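Local structure of unsaturated glucuronyl hydrolase (Streptococcus agalactiae, 2ZZR) at residues A[95-100]-A[133-138]; A[302-307]-A[340-345]. The protein hydrolyses unsaturated hyaluronan, chondroitin and heparin disaccharides, releasing the unsaturated uronic acid through cleavage of the glycosidic bond. One frame throughout, in Å; residues are numbered along the deposited sequence.

Interaction 1: residues A[95-100]-A[133-138]; sequences KNVLSF and VKALEA
Val97 and Leu98 of helix 87-105 meet Ala135 and Lys134 of helix 133-147, an instructive case of two helices joined by very few side-chain atoms. On the buried side, one branch of Val97 does the touching: its CG1 lies 3.8 Å from Ala135 CA and 3.9 Å from Ala135 CB. With chi1 at 170°, CG1 is placed opposite the backbone N and reaches across to the neighbouring helix. The short alanine side chain lets this methyl come up to the backbone itself, and the CA atoms of Val97 and Ala135 are only 6.2 Å apart. On the solvent side the partners are longer. Leu98 CD2 rests 3.6 Å from Lys134 CD, so the aliphatic part of the lysine is what packs. The two side chains cross obliquely.

Farther out, Leu101 carries the same seam along, touching Lys134, Glu137 and Ala138. Val97 also leans on Glu126 of helix 115-130, and Phe100 packs edge-to-face on Tyr119 of that helix. At the start of helix 133-147, Asp132 accepts a hydrogen bond from Ala135 N. Both helices run in the same general sense on the periphery of the molecule, consistent with the outer layer of the (alpha/alpha)6 barrel expected for this six-hairpin family.

Interaction 2: residues A[302-307]-A[340-345]; sequences RDTSAT and RSLIEQ
Leu342 of helix 328-346 reaches between Thr304 and Thr307 at the start of helix 304-318, a compact illustration of one forked side chain serving two neighbours. Its CB and CG form the stem: chi1 of -67° sets CG opposite the carbonyl carbon, and chi2 of 180° extends the chain through CD1, while CD2 branches off at CG. CD2 meets Thr304, 3.9 Å from its CB and 4.0 Å from its CG2. CD1 lies 4.1 Å from Thr307 CG2, which CD2 also approaches, at 4.2 Å.

Each threonine thus gives carbon to the leucine while its hydroxyl is engaged elsewhere: Thr304 OG1 is hydrogen-bonded with Leu359 O, and Thr307 OG1 pairs with Ser288 OG. All three touching residues are buried, and Tyr382 of helix 376-390 also packs on Leu342. Just before Thr304, Asp303 takes the N-cap position. Its OD2 accepts from Ser305 OG at 2.7 Å, on the syn side, and weakly from Ser305 N, while OD1 forms a salt bridge with Arg246, a probable substrate-binding residue. The start of helix 304-318 thus packs against the end of the antiparallel helix 328-346, as is consistent with the (alpha/alpha)6 barrel of this six-hairpin clan.

Interactions 1 and 2 illustrate two ways of joining helices in one barrel. Their centres are 32 Å apart, with about 18 Å between nearest atoms, and they follow one another along the chain without touching. Interaction 1 joins helices 87-105 and 133-147 at the periphery, away from the annotated sites. Interaction 2 lies deeper, its centre about 14 Å from the centre of the chain, against about 21 Å for interaction 1, and joins helices consecutive in sequence. It also stands closer to the probable substrate site: about 8 Å separates the side chains of Thr304 and Arg246, and about 12 Å those of Thr307 and Trp250.

Interaction 1: residues A[95-100]-A[133-138]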
ATOM      1  N   LYS A  95       4.351  22.202   3.258  1.00 19.66           N
ATOM      2  CA  LYS A  95       4.654  22.363   4.677  1.00 19.96           C
ATOM      3  C   LYS A  95       4.849  20.999   5.344  1.00 19.68           C
ATOM      4  O   LYS A  95       5.768  20.832   6.156  1.00 20.06           O
ATOM      5  CB  LYS A  95       3.576  23.186   5.378  1.00 20.12           C
ATOM      6  CG  LYS A  95       3.743  24.686   5.139  1.00 22.23           C
ATOM      7  CD  LYS A  95       2.621  25.477   5.766  1.00 25.56           C
ATOM      8  CE  LYS A  95       2.658  26.925   5.294  1.00 28.24           C
ATOM      9  NZ  LYS A  95       1.390  27.626   5.631  1.00 30.87           N
ATOM     10  N   ASN A  96       4.005  20.028   4.982  1.00 19.17           N
ATOM     11  CA  ASN A  96       4.206  18.635   5.413  1.00 18.62           C
ATOM     12  C   ASN A  96       5.586  18.137   4.993  1.00 18.12           C
ATOM     13  O   ASN A  96       6.321  17.566   5.796  1.00 17.77           O
ATOM     14  CB  ASN A  96       3.130  17.702   4.840  1.00 18.40           C
ATOM     15  CG  ASN A  96       1.779  17.855   5.507  1.00 18.45           C
ATOM     16  OD1 ASN A  96       1.581  18.690   6.407  1.00 20.72           O
ATOM     17  ND2 ASN A  96       0.823  17.055   5.055  1.00 15.85           N
ATOM     18  N   VAL A  97       5.941  18.366   3.729  1.00 17.93           N
ATOM     19  CA  VAL A  97       7.267  18.013   3.213  1.00 18.08           C
ATOM     20  C   VAL A  97       8.402  18.574   4.083  1.00 18.29           C
ATOM     21  O   VAL A  97       9.369  17.872   4.385  1.00 18.09           O
ATOM     22  CB  VAL A  97       7.432  18.444   1.726  1.00 17.83           C
ATOM     23  CG1 VAL A  97       8.875  18.305   1.267  1.00 18.38           C
ATOM     24  CG2 VAL A  97       6.497  17.626   0.839  1.00 17.57           C
ATOM     25  N   LEU A  98       8.280  19.839   4.489  1.00 18.82           N
ATOM     26  CA  LEU A  98       9.310  20.454   5.326  1.00 19.03           C
ATOM     27  C   LEU A  98       9.395  19.777   6.698  1.00 18.78           C
ATOM     28  O   LEU A  98      10.490  19.596   7.240  1.00 18.81           O
ATOM     29  CB  LEU A  98       9.090  21.966   5.453  1.00 19.83           C
ATOM     30  CG  LEU A  98       9.300  22.772   4.157  1.00 20.64           C
ATOM     31  CD1 LEU A  98       9.021  24.263   4.380  1.00 21.82           C
ATOM     32  CD2 LEU A  98      10.697  22.570   3.597  1.00 21.47           C
ATOM     33  N   SER A  99       8.235  19.383   7.225  1.00 18.42           N
ATOM     34  CA  SER A  99       8.145  18.599   8.456  1.00 18.55           C
ATOM     35  C   SER A  99       8.834  17.241   8.305  1.00 18.18           C
ATOM     36  O   SER A  99       9.548  16.800   9.204  1.00 17.92           O
ATOM     37  CB  SER A  99       6.682  18.410   8.868  1.00 18.71           C
ATOM     38  OG  SER A  99       6.562  17.544   9.988  1.00 19.56           O
ATOM     39  N   PHE A 100       8.612  16.574   7.172  1.00 17.92           N
ATOM     40  CA  PHE A 100       9.305  15.312   6.890  1.00 17.83           C
ATOM     41  C   PHE A 100      10.819  15.492   6.777  1.00 17.86           C
ATOM     42  O   PHE A 100      11.585  14.649   7.237  1.00 18.17           O
ATOM     43  CB  PHE A 100       8.722  14.625   5.645  1.00 17.48           C
ATOM     44  CG  PHE A 100       7.397  13.963   5.893  1.00 17.18           C
ATOM     45  CD1 PHE A 100       6.220  14.524   5.412  1.00 15.96           C
ATOM     46  CD2 PHE A 100       7.323  12.780   6.626  1.00 16.56           C
ATOM     47  CE1 PHE A 100       4.988  13.923   5.646  1.00 15.79           C
ATOM     48  CE2 PHE A 100       6.099  12.170   6.870  1.00 15.84           C
ATOM     49  CZ  PHE A 100       4.926  12.740   6.383  1.00 16.26           C
ATOM     50  N   VAL A 133      13.516  20.662  -4.553  1.00 22.58           N
ATOM     51  CA  VAL A 133      14.821  20.138  -4.138  1.00 22.80           C
ATOM     52  C   VAL A 133      14.881  19.692  -2.673  1.00 22.39           C
ATOM     53  O   VAL A 133      15.673  18.814  -2.330  1.00 22.22           O
ATOM     54  CB  VAL A 133      15.984  21.122  -4.453  1.00 23.04           C
ATOM     55  CG1 VAL A 133      16.109  21.322  -5.965  1.00 23.70           C
ATOM     56  CG2 VAL A 133      15.794  22.453  -3.731  1.00 24.06           C
ATOM     57  N   LYS A 134      14.060  20.296  -1.817  1.00 22.34           N
ATOM     58  CA  LYS A 134      13.992  19.876  -0.410  1.00 22.40           C
ATOM     59  C   LYS A 134      13.219  18.562  -0.280  1.00 22.05           C
ATOM     60  O   LYS A 134      13.537  17.728   0.573  1.00 22.13           O
ATOM     61  CB  LYS A 134      13.383  20.964   0.475  1.00 22.86           C
ATOM     62  CG  LYS A 134      14.328  22.144   0.718  1.00 24.09           C
ATOM     63  CD  LYS A 134      13.793  23.092   1.784  1.00 27.16           C
ATOM     64  CE  LYS A 134      14.800  24.198   2.098  1.00 29.03           C
ATOM     65  NZ  LYS A 134      15.912  23.722   2.977  1.00 30.55           N
ATOM     66  N   ALA A 135      12.215  18.385  -1.137  1.00 21.63           N
ATOM     67  CA  ALA A 135      11.492  17.112  -1.241  1.00 21.04           C
ATOM     68  C   ALA A 135      12.430  15.986  -1.695  1.00 20.91           C
ATOM     69  O   ALA A 135      12.385  14.872  -1.160  1.00 20.52           O
ATOM     70  CB  ALA A 135      10.300  17.245  -2.186  1.00 21.00           C
ATOM     71  N   LEU A 136      13.288  16.286  -2.670  1.00 20.62           N
ATOM     72  CA  LEU A 136      14.310  15.346  -3.111  1.00 20.55           C
ATOM     73  C   LEU A 136      15.305  15.032  -1.992  1.00 20.40           C
ATOM     74  O   LEU A 136      15.627  13.873  -1.750  1.00 20.13           O
ATOM     75  CB  LEU A 136      15.042  15.871  -4.352  1.00 20.64           C
ATOM     76  CG  LEU A 136      16.171  15.006  -4.923  1.00 20.71           C
ATOM     77  CD1 LEU A 136      15.667  13.617  -5.328  1.00 20.68           C
ATOM     78  CD2 LEU A 136      16.847  15.699  -6.106  1.00 20.82           C
ATOM     79  N   GLU A 137      15.782  16.077  -1.317  1.00 20.14           N
ATOM     80  CA  GLU A 137      16.735  15.933  -0.221  1.00 20.25           C
ATOM     81  C   GLU A 137      16.191  14.998   0.862  1.00 19.24           C
ATOM     82  O   GLU A 137      16.885  14.082   1.303  1.00 19.17           O
ATOM     83  CB  GLU A 137      17.048  17.307   0.377  1.00 20.19           C
ATOM     84  CG  GLU A 137      18.062  17.285   1.510  1.00 21.40           C
ATOM     85  CD  GLU A 137      18.208  18.635   2.192  1.00 22.04           C
ATOM     86  OE1 GLU A 137      18.779  18.673   3.300  1.00 24.79           O
ATOM     87  OE2 GLU A 137      17.742  19.653   1.632  1.00 24.15           O
ATOM     88  N   ALA A 138      14.949  15.233   1.271  1.00 18.79           N
ATOM     89  CA  ALA A 138      14.299  14.407   2.292  1.00 18.25           C
ATOM     90  C   ALA A 138      14.179  12.958   1.828  1.00 18.11           C
ATOM     91  O   ALA A 138      14.398  12.029   2.610  1.00 17.84           O
ATOM     92  CB  ALA A 138      12.933  14.968   2.644  1.00 18.22           C
TER

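Interaction 2: residues A[302-307]-A[340-345]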
ATOM      1  N   ARG A 302     -15.447  -5.560   7.321  1.00 20.09           N
ATOM      2  CA  ARG A 302     -14.639  -5.541   6.106  1.00 18.77           C
ATOM      3  C   ARG A 302     -13.316  -4.868   6.404  1.00 18.13           C
ATOM      4  O   ARG A 302     -13.165  -4.206   7.436  1.00 17.93           O
ATOM      5  CB  ARG A 302     -15.353  -4.766   4.990  1.00 18.74           C
ATOM      6  CG  ARG A 302     -16.791  -5.185   4.716  1.00 18.89           C
ATOM      7  CD  ARG A 302     -16.917  -6.688   4.500  1.00 19.92           C
ATOM      8  NE  ARG A 302     -18.284  -7.071   4.162  1.00 21.91           N
ATOM      9  CZ  ARG A 302     -18.756  -7.184   2.921  1.00 22.89           C
ATOM     10  NH1 ARG A 302     -17.974  -6.949   1.870  1.00 22.66           N
ATOM     11  NH2 ARG A 302     -20.020  -7.539   2.730  1.00 22.61           N
ATOM     12  N   ASP A 303     -12.340  -5.064   5.518  1.00 17.02           N
ATOM     13  CA  ASP A 303     -11.193  -4.178   5.480  1.00 16.17           C
ATOM     14  C   ASP A 303     -11.105  -3.578   4.085  1.00 16.13           C
ATOM     15  O   ASP A 303     -10.474  -4.150   3.192  1.00 15.93           O
ATOM     16  CB  ASP A 303      -9.882  -4.868   5.849  1.00 15.89           C
ATOM     17  CG  ASP A 303      -8.694  -3.908   5.800  1.00 15.06           C
ATOM     18  OD1 ASP A 303      -7.554  -4.377   5.627  1.00 14.03           O
ATOM     19  OD2 ASP A 303      -8.911  -2.677   5.905  1.00 15.17           O
ATOM     20  N   THR A 304     -11.736  -2.419   3.921  1.00 15.59           N
ATOM     21  CA  THR A 304     -11.761  -1.722   2.637  1.00 15.43           C
ATOM     22  C   THR A 304     -10.362  -1.298   2.194  1.00 14.94           C
ATOM     23  O   THR A 304     -10.108  -1.184   0.993  1.00 14.57           O
ATOM     24  CB  THR A 304     -12.668  -0.485   2.681  1.00 15.55           C
ATOM     25  OG1 THR A 304     -12.304   0.333   3.798  1.00 15.40           O
ATOM     26  CG2 THR A 304     -14.129  -0.894   2.809  1.00 16.09           C
ATOM     27  N   SER A 305      -9.453  -1.073   3.147  1.00 14.36           N
ATOM     28  CA  SER A 305      -8.093  -0.637   2.789  1.00 14.11           C
ATOM     29  C   SER A 305      -7.354  -1.710   1.989  1.00 14.24           C
ATOM     30  O   SER A 305      -6.541  -1.387   1.130  1.00 13.87           O
ATOM     31  CB  SER A 305      -7.273  -0.196   4.010  1.00 14.27           C
ATOM     32  OG  SER A 305      -6.849  -1.293   4.808  1.00 13.65           O
ATOM     33  N   ALA A 306      -7.652  -2.978   2.275  1.00 13.82           N
ATOM     34  CA  ALA A 306      -7.056  -4.097   1.540  1.00 14.07           C
ATOM     35  C   ALA A 306      -7.546  -4.083   0.098  1.00 13.88           C
ATOM     36  O   ALA A 306      -6.772  -4.292  -0.838  1.00 14.29           O
ATOM     37  CB  ALA A 306      -7.405  -5.421   2.208  1.00 14.00           C
ATOM     38  N   THR A 307      -8.836  -3.814  -0.075  1.00 13.58           N
ATOM     39  CA  THR A 307      -9.446  -3.782  -1.398  1.00 13.25           C
ATOM     40  C   THR A 307      -8.949  -2.568  -2.208  1.00 13.00           C
ATOM     41  O   THR A 307      -8.622  -2.709  -3.394  1.00 12.88           O
ATOM     42  CB  THR A 307     -10.991  -3.870  -1.290  1.00 13.18           C
ATOM     43  OG1 THR A 307     -11.337  -5.148  -0.730  1.00 13.74           O
ATOM     44  CG2 THR A 307     -11.651  -3.753  -2.663  1.00 13.75           C
ATOM     45  N   ARG A 340     -15.895   0.204  -7.953  1.00 17.77           N
ATOM     46  CA  ARG A 340     -17.306   0.612  -7.965  1.00 18.71           C
ATOM     47  C   ARG A 340     -17.942   0.396  -6.591  1.00 18.82           C
ATOM     48  O   ARG A 340     -18.599   1.293  -6.062  1.00 18.95           O
ATOM     49  CB  ARG A 340     -18.113  -0.135  -9.030  1.00 18.56           C
ATOM     50  CG  ARG A 340     -19.596   0.261  -9.028  1.00 19.19           C
ATOM     51  CD  ARG A 340     -20.412  -0.460 -10.088  1.00 19.30           C
ATOM     52  NE  ARG A 340     -20.058  -0.058 -11.450  1.00 20.01           N
ATOM     53  CZ  ARG A 340     -20.377   1.110 -12.009  1.00 21.05           C
ATOM     54  NH1 ARG A 340     -21.057   2.025 -11.330  1.00 20.76           N
ATOM     55  NH2 ARG A 340     -20.009   1.367 -13.258  1.00 21.76           N
ATOM     56  N   SER A 341     -17.735  -0.791  -6.020  1.00 19.22           N
ATOM     57  CA  SER A 341     -18.259  -1.098  -4.690  1.00 19.70           C
ATOM     58  C   SER A 341     -17.719  -0.148  -3.622  1.00 19.53           C
ATOM     59  O   SER A 341     -18.473   0.314  -2.763  1.00 19.45           O
ATOM     60  CB  SER A 341     -17.977  -2.545  -4.305  1.00 19.90           C
ATOM     61  OG  SER A 341     -18.848  -3.419  -4.997  1.00 22.44           O
ATOM     62  N   LEU A 342     -16.421   0.160  -3.680  1.00 18.91           N
ATOM     63  CA  LEU A 342     -15.853   1.115  -2.734  1.00 18.63           C
ATOM     64  C   LEU A 342     -16.549   2.474  -2.841  1.00 18.90           C
ATOM     65  O   LEU A 342     -16.969   3.046  -1.831  1.00 19.21           O
ATOM     66  CB  LEU A 342     -14.336   1.250  -2.916  1.00 18.28           C
ATOM     67  CG  LEU A 342     -13.482   0.028  -2.562  1.00 17.64           C
ATOM     68  CD1 LEU A 342     -12.018   0.338  -2.804  1.00 16.21           C
ATOM     69  CD2 LEU A 342     -13.695  -0.433  -1.113  1.00 16.38           C
ATOM     70  N   ILE A 343     -16.691   2.970  -4.069  1.00 19.02           N
ATOM     71  CA  ILE A 343     -17.316   4.263  -4.322  1.00 19.12           C
ATOM     72  C   ILE A 343     -18.767   4.276  -3.837  1.00 19.64           C
ATOM     73  O   ILE A 343     -19.186   5.206  -3.135  1.00 19.64           O
ATOM     74  CB  ILE A 343     -17.284   4.623  -5.837  1.00 19.12           C
ATOM     75  CG1 ILE A 343     -15.850   4.902  -6.297  1.00 18.56           C
ATOM     76  CG2 ILE A 343     -18.172   5.840  -6.130  1.00 18.97           C
ATOM     77  CD1 ILE A 343     -15.679   4.867  -7.816  1.00 18.95           C
ATOM     78  N   GLU A 344     -19.514   3.238  -4.199  1.00 20.33           N
ATOM     79  CA  GLU A 344     -20.970   3.241  -4.032  1.00 21.44           C
ATOM     80  C   GLU A 344     -21.440   2.797  -2.650  1.00 21.85           C
ATOM     81  O   GLU A 344     -22.541   3.162  -2.218  1.00 22.16           O
ATOM     82  CB  GLU A 344     -21.633   2.373  -5.103  1.00 21.50           C
ATOM     83  CG  GLU A 344     -21.495   2.917  -6.520  1.00 21.74           C
ATOM     84  CD  GLU A 344     -22.194   2.063  -7.565  1.00 22.03           C
ATOM     85  OE1 GLU A 344     -22.706   0.975  -7.227  1.00 22.42           O
ATOM     86  OE2 GLU A 344     -22.222   2.487  -8.742  1.00 23.75           O
ATOM     87  N   GLN A 345     -20.621   2.012  -1.956  1.00 22.08           N
ATOM     88  CA  GLN A 345     -21.068   1.397  -0.705  1.00 22.34           C
ATOM     89  C   GLN A 345     -20.205   1.721   0.509  1.00 22.10           C
ATOM     90  O   GLN A 345     -20.669   1.590   1.650  1.00 22.21           O
ATOM     91  CB  GLN A 345     -21.201  -0.125  -0.858  1.00 22.78           C
ATOM     92  CG  GLN A 345     -22.245  -0.594  -1.884  1.00 24.83           C
ATOM     93  CD  GLN A 345     -23.657  -0.099  -1.586  1.00 28.19           C
ATOM     94  OE1 GLN A 345     -24.361   0.366  -2.486  1.00 29.46           O
ATOM     95  NE2 GLN A 345     -24.079  -0.202  -0.325  1.00 28.18           N
TER